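Local coordinates for killer cell lectin-like receptor 3 (Mus musculus, PDB 3C8J), which serves natural killer cells as a disulfide-linked, homodimeric C-type-lectin-like receptor for class I MHC molecules, at residues A[102-105]-A[106-110]; A[129-133]-A[134-138]; A[183-186]-A[187-190]. The protein carries 4 engineered substitutions. All coordinates share one frame; numbering follows the deposited sequence.

Contact 1. Residues A[102-105]-A[106-110]; sequences SGCK and ANCQH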
loop_
_atom_site.group_PDB
_atom_site.type_symbol
_atom_site.label_atom_id
_atom_site.label_comp_id
_atom_site.label_asym_id
_atom_site.label_seq_id
_atom_site.Cartn_x
_atom_site.Cartn_y
_atom_site.Cartn_z
ATOM N N SER A 102 -23.261 11.685 5.370
ATOM C CA SER A 102 -24.155 10.774 4.676
ATOM C C SER A 102 -23.805 10.616 3.189
ATOM O O SER A 102 -23.898 9.520 2.642
ATOM C CB SER A 102 -25.597 11.228 4.842
ATOM O OG SER A 102 -26.415 10.089 4.974
ATOM N N GLY A 103 -23.404 11.715 2.549
ATOM C CA GLY A 103 -23.026 11.710 1.144
ATOM C C GLY A 103 -21.774 10.889 0.971
ATOM O O GLY A 103 -21.616 10.160 -0.021
ATOM N N CYS A 104 -20.883 11.001 1.955
ATOM C CA CYS A 104 -19.648 10.238 1.969
ATOM C C CYS A 104 -19.947 8.748 2.067
ATOM O O CYS A 104 -19.461 7.948 1.262
ATOM C CB CYS A 104 -18.770 10.698 3.123
ATOM S SG CYS A 104 -17.314 9.678 3.398
ATOM N N LYS A 105 -20.769 8.376 3.038
ATOM C CA LYS A 105 -21.265 7.012 3.090
ATOM C C LYS A 105 -21.857 6.612 1.731
ATOM O O LYS A 105 -21.530 5.549 1.195
ATOM C CB LYS A 105 -22.315 6.834 4.200
ATOM C CG LYS A 105 -22.848 5.413 4.246
ATOM C CD LYS A 105 -23.641 5.100 5.467
ATOM C CE LYS A 105 -24.278 3.729 5.274
ATOM N NZ LYS A 105 -25.212 3.384 6.378
ATOM N N ALA A 106 -22.722 7.466 1.187
ATOM C CA ALA A 106 -23.383 7.198 -0.085
ATOM C C ALA A 106 -22.363 6.919 -1.194
ATOM O O ALA A 106 -22.420 5.862 -1.821
ATOM C CB ALA A 106 -24.298 8.339 -0.464
ATOM N N ASN A 107 -21.425 7.850 -1.406
ATOM C CA ASN A 107 -20.452 7.726 -2.488
ATOM C C ASN A 107 -19.663 6.455 -2.384
ATOM O O ASN A 107 -19.475 5.758 -3.373
ATOM C CB ASN A 107 -19.470 8.897 -2.510
ATOM C CG ASN A 107 -20.063 10.157 -3.118
ATOM O OD1 ASN A 107 -21.288 10.330 -3.197
ATOM N ND2 ASN A 107 -19.183 11.062 -3.544
ATOM N N CYS A 108 -19.195 6.165 -1.173
ATOM C CA CYS A 108 -18.404 4.975 -0.907
ATOM C C CYS A 108 -19.179 3.708 -1.299
ATOM O O CYS A 108 -18.603 2.815 -1.919
ATOM C CB CYS A 108 -17.983 4.923 0.562
ATOM S SG CYS A 108 -16.621 6.026 1.105
ATOM N N GLN A 109 -20.465 3.635 -0.946
ATOM C CA GLN A 109 -21.306 2.489 -1.328
ATOM C C GLN A 109 -21.318 2.315 -2.835
ATOM O O GLN A 109 -21.172 1.201 -3.328
ATOM C CB GLN A 109 -22.764 2.623 -0.836
ATOM C CG GLN A 109 -23.131 1.740 0.363
ATOM C CD GLN A 109 -22.726 0.267 0.190
ATOM O OE1 GLN A 109 -21.725 -0.181 0.766
ATOM N NE2 GLN A 109 -23.490 -0.479 -0.610
ATOM N N HIS A 110 -21.484 3.422 -3.553
ATOM C CA HIS A 110 -21.538 3.418 -4.998
ATOM C C HIS A 110 -20.322 2.757 -5.663
ATOM O O HIS A 110 -20.422 2.266 -6.774
ATOM C CB HIS A 110 -21.719 4.837 -5.510
ATOM C CG HIS A 110 -21.867 4.921 -6.995
ATOM N ND1 HIS A 110 -20.845 5.336 -7.821
ATOM C CD2 HIS A 110 -22.907 4.615 -7.804
ATOM C CE1 HIS A 110 -21.256 5.307 -9.076
ATOM N NE2 HIS A 110 -22.503 4.871 -9.093
#
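Cys104 and Cys108 lie one helical turn apart on the same buried side of helix 101-110, with Cys104 SG and Cys108 SG 4.4 Å apart. They are not bonded to each other, since each belongs to a separate disulfide. In Cys108 the sulfur is anti to the carbonyl carbon and beside its own N (chi1 -76°), which leans it back along the helix over the preceding turn, so that Cys108 SG sits 3.4 Å from Cys104 O. The same carbonyl takes the backbone bond Cys108 N to Cys104 O (3.0 Å, 169° at the hydrogen). Similar bonds run from Ala106 to Ser102, from Asn107 to Gly103 and from Gln109 to Lys105. Cys104 also packs on the loop residue Ile115.

Away from the cysteines the helix is exposed. Ala106 CB meets main-chain carbonyls of the preceding turn, 3.3 Å from both Ser102 O and Gly103 O. Lys105 runs out extended along its whole length, and Gln109 CB lies 3.8 Å from Lys105 O; these residues, with Ser102, face solvent. Asn107 is intermediate, its CB 3.5 Å from Gly103 O and its side chain touching Arg79.

The buried face is stitched to strand 190-197 by the disulfides Cys104-Cys192 and Cys108-Cys194. The latter corresponds to the helix-to-last-strand bridge of C-type lectin domains; Cys104-Cys192 is an additional tie between the same helix and strand.

Contact 2. Residues A[129-133]-A[134-138]; sequences RHVIP and GNYWI. Engineered in segment 134-138: Gly134 (natural residue Glu).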
loop_
_atom_site.group_PDB
_atom_site.type_symbol
_atom_site.label_atom_id
_atom_site.label_comp_id
_atom_site.label_asym_id
_atom_site.label_seq_id
_atom_site.Cartn_x
_atom_site.Cartn_y
_atom_site.Cartn_z
ATOM N N ARG A 129 -0.364 10.747 8.027
ATOM C CA ARG A 129 0.846 11.036 7.282
ATOM C C ARG A 129 0.531 11.128 5.785
ATOM O O ARG A 129 1.160 11.877 5.072
ATOM C CB ARG A 129 1.898 9.957 7.526
ATOM C CG ARG A 129 2.574 10.010 8.881
ATOM C CD ARG A 129 3.679 8.927 8.995
ATOM N NE ARG A 129 3.273 7.716 9.746
ATOM C CZ ARG A 129 3.146 6.512 9.186
ATOM N NH1 ARG A 129 3.389 6.348 7.895
ATOM N NH2 ARG A 129 2.792 5.465 9.902
ATOM N N HIS A 130 -0.444 10.350 5.311
ATOM C CA HIS A 130 -0.674 10.207 3.875
ATOM C C HIS A 130 -1.479 11.373 3.293
ATOM O O HIS A 130 -1.138 11.993 2.287
ATOM C CB HIS A 130 -1.443 8.928 3.612
ATOM C CG HIS A 130 -1.883 8.804 2.197
ATOM N ND1 HIS A 130 -1.006 8.498 1.178
ATOM C CD2 HIS A 130 -3.083 9.030 1.614
ATOM C CE1 HIS A 130 -1.657 8.499 0.028
ATOM N NE2 HIS A 130 -2.919 8.834 0.268
ATOM N N VAL A 131 -2.584 11.634 3.971
ATOM C CA VAL A 131 -3.607 12.540 3.532
ATOM C C VAL A 131 -3.030 13.902 3.112
ATOM O O VAL A 131 -2.076 14.407 3.735
ATOM C CB VAL A 131 -4.630 12.580 4.673
ATOM C CG1 VAL A 131 -4.857 13.958 5.253
ATOM C CG2 VAL A 131 -5.896 11.779 4.304
ATOM N N ILE A 132 -3.572 14.469 2.029
ATOM C CA ILE A 132 -3.305 15.860 1.692
ATOM C C ILE A 132 -3.987 16.673 2.791
ATOM O O ILE A 132 -5.061 16.287 3.206
ATOM C CB ILE A 132 -3.890 16.230 0.316
ATOM C CG1 ILE A 132 -2.990 15.728 -0.811
ATOM C CG2 ILE A 132 -4.032 17.752 0.184
ATOM C CD1 ILE A 132 -3.733 15.407 -2.082
ATOM N N PRO A 133 -3.356 17.757 3.304
ATOM C CA PRO A 133 -4.018 18.550 4.384
ATOM C C PRO A 133 -5.496 18.798 4.099
ATOM O O PRO A 133 -5.839 19.290 3.029
ATOM C CB PRO A 133 -3.256 19.865 4.372
ATOM C CG PRO A 133 -1.893 19.484 3.954
ATOM C CD PRO A 133 -2.017 18.304 2.987
ATOM N N GLY A 134 -6.361 18.391 5.018
ATOM C CA GLY A 134 -7.793 18.587 4.872
ATOM C C GLY A 134 -8.517 17.879 6.001
ATOM O O GLY A 134 -7.900 17.486 6.994
ATOM N N ASN A 135 -9.829 17.724 5.845
ATOM C CA ASN A 135 -10.659 17.016 6.795
ATOM C C ASN A 135 -11.458 15.948 6.075
ATOM O O ASN A 135 -12.125 16.239 5.075
ATOM C CB ASN A 135 -11.583 17.989 7.493
ATOM C CG ASN A 135 -10.828 19.050 8.233
ATOM O OD1 ASN A 135 -11.117 20.232 8.112
ATOM N ND2 ASN A 135 -9.819 18.638 8.991
ATOM N N TYR A 136 -11.400 14.720 6.583
ATOM C CA TYR A 136 -11.980 13.579 5.891
ATOM C C TYR A 136 -12.991 12.843 6.776
ATOM O O TYR A 136 -12.655 12.365 7.870
ATOM C CB TYR A 136 -10.865 12.605 5.476
ATOM C CG TYR A 136 -9.859 13.178 4.523
ATOM C CD1 TYR A 136 -8.885 14.056 4.969
ATOM C CD2 TYR A 136 -9.855 12.817 3.185
ATOM C CE1 TYR A 136 -7.956 14.598 4.112
ATOM C CE2 TYR A 136 -8.893 13.342 2.313
ATOM C CZ TYR A 136 -7.951 14.236 2.799
ATOM O OH TYR A 136 -7.025 14.800 1.988
ATOM N N TRP A 137 -14.229 12.747 6.317
ATOM C CA TRP A 137 -15.205 11.926 7.002
ATOM C C TRP A 137 -14.704 10.480 7.025
ATOM O O TRP A 137 -14.086 10.005 6.060
ATOM C CB TRP A 137 -16.548 12.004 6.298
ATOM C CG TRP A 137 -17.259 13.318 6.454
ATOM C CD1 TRP A 137 -17.682 14.130 5.447
ATOM C CD2 TRP A 137 -17.662 13.968 7.688
ATOM N NE1 TRP A 137 -18.324 15.236 5.962
ATOM C CE2 TRP A 137 -18.327 15.160 7.331
ATOM C CE3 TRP A 137 -17.519 13.660 9.043
ATOM C CZ2 TRP A 137 -18.840 16.051 8.281
ATOM C CZ3 TRP A 137 -18.038 14.540 9.987
ATOM C CH2 TRP A 137 -18.689 15.723 9.600
ATOM N N ILE A 138 -14.930 9.804 8.150
ATOM C CA ILE A 138 -14.652 8.373 8.260
ATOM C C ILE A 138 -15.896 7.688 8.825
ATOM O O ILE A 138 -16.816 8.367 9.282
ATOM C CB ILE A 138 -13.371 8.062 9.076
ATOM C CG1 ILE A 138 -13.505 8.517 10.528
ATOM C CG2 ILE A 138 -12.166 8.714 8.440
ATOM C CD1 ILE A 138 -12.314 8.088 11.387
HETATM O O HOH W 1 -5.143 12.996 0.190
#
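Val131 covers one face of the Tyr136 ring: Val131 CG2 stands 3.6 Å from the ring centroid and 18° off its normal, a CH-pi contact displaced toward the rim. The second methyl, Val131 CG1, reaches Tyr136 CE1 at 3.4 Å. At the ring edge, in its plane, the phenol donates to a main-chain carbonyl, Tyr136 OH to Ile132 O at 2.7 Å. The approach is bent, 131° at the carbonyl oxygen. Water 1 completes the grip, accepting from Ile132 N at 2.8 Å and donating to Tyr136 OH at 3.2 Å. The hydroxyl thus has two partners, and both polar backbone atoms of Ile132 are tied to it directly or through water. Tyr136 has CG beside its backbone N (chi1 -62°), which turns the ring back across the bend toward the helix end.

The chain turns through Pro133 and Gly134, the latter an engineered replacement for Glu. Farther out, Lys178 NZ bonds to Val131 O, and the Tyr136 ring meets that of Tyr191. The contact links the end of helix 121-130 to the start of strand 136-143, which pairs with strands 173-176 and 190-197, while Phe94 and Met96 of strand 90-96 pack against Val131, Ile132 and Tyr136.

Contact 3. Residues A[183-186]-A[187-190]; sequences DIDC and NIPY
Asp185 to Ile188 form a type I beta turn, closed by Ile188 N to Asp185 O at 3.2 Å; the N-H points well at the oxygen but arrives from above the carbonyl plane. The Asp185 side chain adds a second hydrogen-bonded ring of the same size. Its CG is anti to the backbone N (chi1 169°), which carries the carboxylate forward over the turn, and Asp185 OD2 accepts from Asn187 N at 3.1 Å. This is an Asx turn overlapping the beta turn. The donor meets the carboxylate from above, 73° out of its plane. The other oxygen, Asp185 OD1, lies 3.6 Å from Asn187 CB, and the carboxylate and the Asn187 amide are turned 56° against each other. Asp185 thus accepts from two consecutive backbone N-H groups, that of Asn187 with its carboxylate and that of Ile188 with its carbonyl.

The turn belongs to the connection between strands 181-184 and 190-197 of the C-type lectin-like fold. It is tied down by the disulfide from Cys186 to Cys173, the second conserved bridge of such domains, and by a backbone bond between Cys186 and Trp101.

Beyond the turn the contact becomes apolar. Ile188 keeps an extended end, and its CD1 reaches across at about a right angle to Ile184, 3.5 Å from Ile184 CG1 and 3.7 Å from Ile184 CD1. Ile184 CG2 approaches the Tyr190 ring near its plane, 3.8 Å from Tyr190 CE1, whereas Ile188 CG2 lies over a face of that ring, toward its rim. Phe175 meets the same ring with its plane inclined.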
loop_
_atom_site.group_PDB
_atom_site.type_symbol
_atom_site.label_atom_id
_atom_site.label_comp_id
_atom_site.label_asym_id
_atom_site.label_seq_id
_atom_site.Cartn_x
_atom_site.Cartn_y
_atom_site.Cartn_z
ATOM N N ASP A 183 -14.998 15.194 16.469
ATOM C CA ASP A 183 -16.427 15.018 16.247
ATOM C C ASP A 183 -17.129 16.338 15.922
ATOM O O ASP A 183 -16.943 17.352 16.624
ATOM C CB ASP A 183 -17.102 14.321 17.445
ATOM C CG ASP A 183 -17.005 15.122 18.737
ATOM O OD1 ASP A 183 -15.914 15.622 19.080
ATOM O OD2 ASP A 183 -18.035 15.234 19.431
ATOM N N ILE A 184 -17.941 16.318 14.865
ATOM C CA ILE A 184 -18.656 17.516 14.412
ATOM C C ILE A 184 -19.954 17.174 13.657
ATOM O O ILE A 184 -20.158 16.025 13.251
ATOM C CB ILE A 184 -17.703 18.445 13.588
ATOM C CG1 ILE A 184 -18.096 19.918 13.737
ATOM C CG2 ILE A 184 -17.562 17.965 12.143
ATOM C CD1 ILE A 184 -16.925 20.903 13.727
ATOM N N ASP A 185 -20.829 18.175 13.510
ATOM C CA ASP A 185 -22.094 18.063 12.774
ATOM C C ASP A 185 -21.904 17.338 11.453
ATOM O O ASP A 185 -21.062 17.724 10.650
ATOM C CB ASP A 185 -22.705 19.464 12.539
ATOM C CG ASP A 185 -23.887 19.454 11.547
ATOM O OD1 ASP A 185 -24.147 20.506 10.921
ATOM O OD2 ASP A 185 -24.551 18.404 11.389
ATOM N N CYS A 186 -22.705 16.295 11.235
ATOM C CA CYS A 186 -22.590 15.421 10.054
ATOM C C CYS A 186 -22.878 16.104 8.707
ATOM O O CYS A 186 -22.614 15.535 7.650
ATOM C CB CYS A 186 -23.489 14.196 10.232
ATOM S SG CYS A 186 -23.112 13.258 11.736
ATOM N N ASN A 187 -23.420 17.319 8.753
ATOM C CA ASN A 187 -23.765 18.066 7.548
ATOM C C ASN A 187 -22.645 18.956 7.032
ATOM O O ASN A 187 -22.806 19.625 6.007
ATOM C CB ASN A 187 -25.013 18.931 7.782
ATOM C CG ASN A 187 -26.306 18.146 7.662
ATOM O OD1 ASN A 187 -26.301 16.964 7.297
ATOM N ND2 ASN A 187 -27.424 18.802 7.970
ATOM N N ILE A 188 -21.523 18.992 7.742
ATOM C CA ILE A 188 -20.397 19.788 7.278
ATOM C C ILE A 188 -19.764 19.154 6.023
ATOM O O ILE A 188 -19.470 17.958 6.009
ATOM C CB ILE A 188 -19.357 20.039 8.391
ATOM C CG1 ILE A 188 -20.020 20.765 9.564
ATOM C CG2 ILE A 188 -18.179 20.877 7.854
ATOM C CD1 ILE A 188 -19.081 21.161 10.673
ATOM N N PRO A 189 -19.595 19.956 4.957
ATOM C CA PRO A 189 -19.023 19.448 3.722
ATOM C C PRO A 189 -17.521 19.197 3.879
ATOM O O PRO A 189 -16.729 20.150 3.917
ATOM C CB PRO A 189 -19.276 20.581 2.713
ATOM C CG PRO A 189 -20.110 21.604 3.409
ATOM C CD PRO A 189 -19.930 21.390 4.867
ATOM N N TYR A 190 -17.142 17.924 3.982
ATOM C CA TYR A 190 -15.745 17.541 4.064
ATOM C C TYR A 190 -15.391 16.526 2.983
ATOM O O TYR A 190 -16.256 15.992 2.279
ATOM C CB TYR A 190 -15.424 16.927 5.430
ATOM C CG TYR A 190 -15.325 17.899 6.572
ATOM C CD1 TYR A 190 -15.657 17.492 7.867
ATOM C CD2 TYR A 190 -14.919 19.228 6.374
ATOM C CE1 TYR A 190 -15.580 18.368 8.944
ATOM C CE2 TYR A 190 -14.833 20.131 7.451
ATOM C CZ TYR A 190 -15.165 19.684 8.741
ATOM O OH TYR A 190 -15.120 20.539 9.837
#

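Trp137 of contact 2 touches both other contacts. Its CB packs on Cys104 SG of contact 1 at 3.8 Å, and its indole reaches contact 3, with Trp137 NE1 probably hydrogen-bonded to Ile188 O at 3.0 Å. Trp137 CH2 also lies 3.3 Å from Asp185 O. Contacts 1 and 3 do not touch: their nearest atoms are about 5 Å apart and their centres about 14 Å. Centres are about 17 Å apart for contacts 1 and 2 and about 14 Å for contacts 2 and 3. Regions implicated in MHC class I binding border the group: Thr99 of 97-99 pairs with Tyr190 through the backbone, and Ser170 of 161-170 bonds to Asp183.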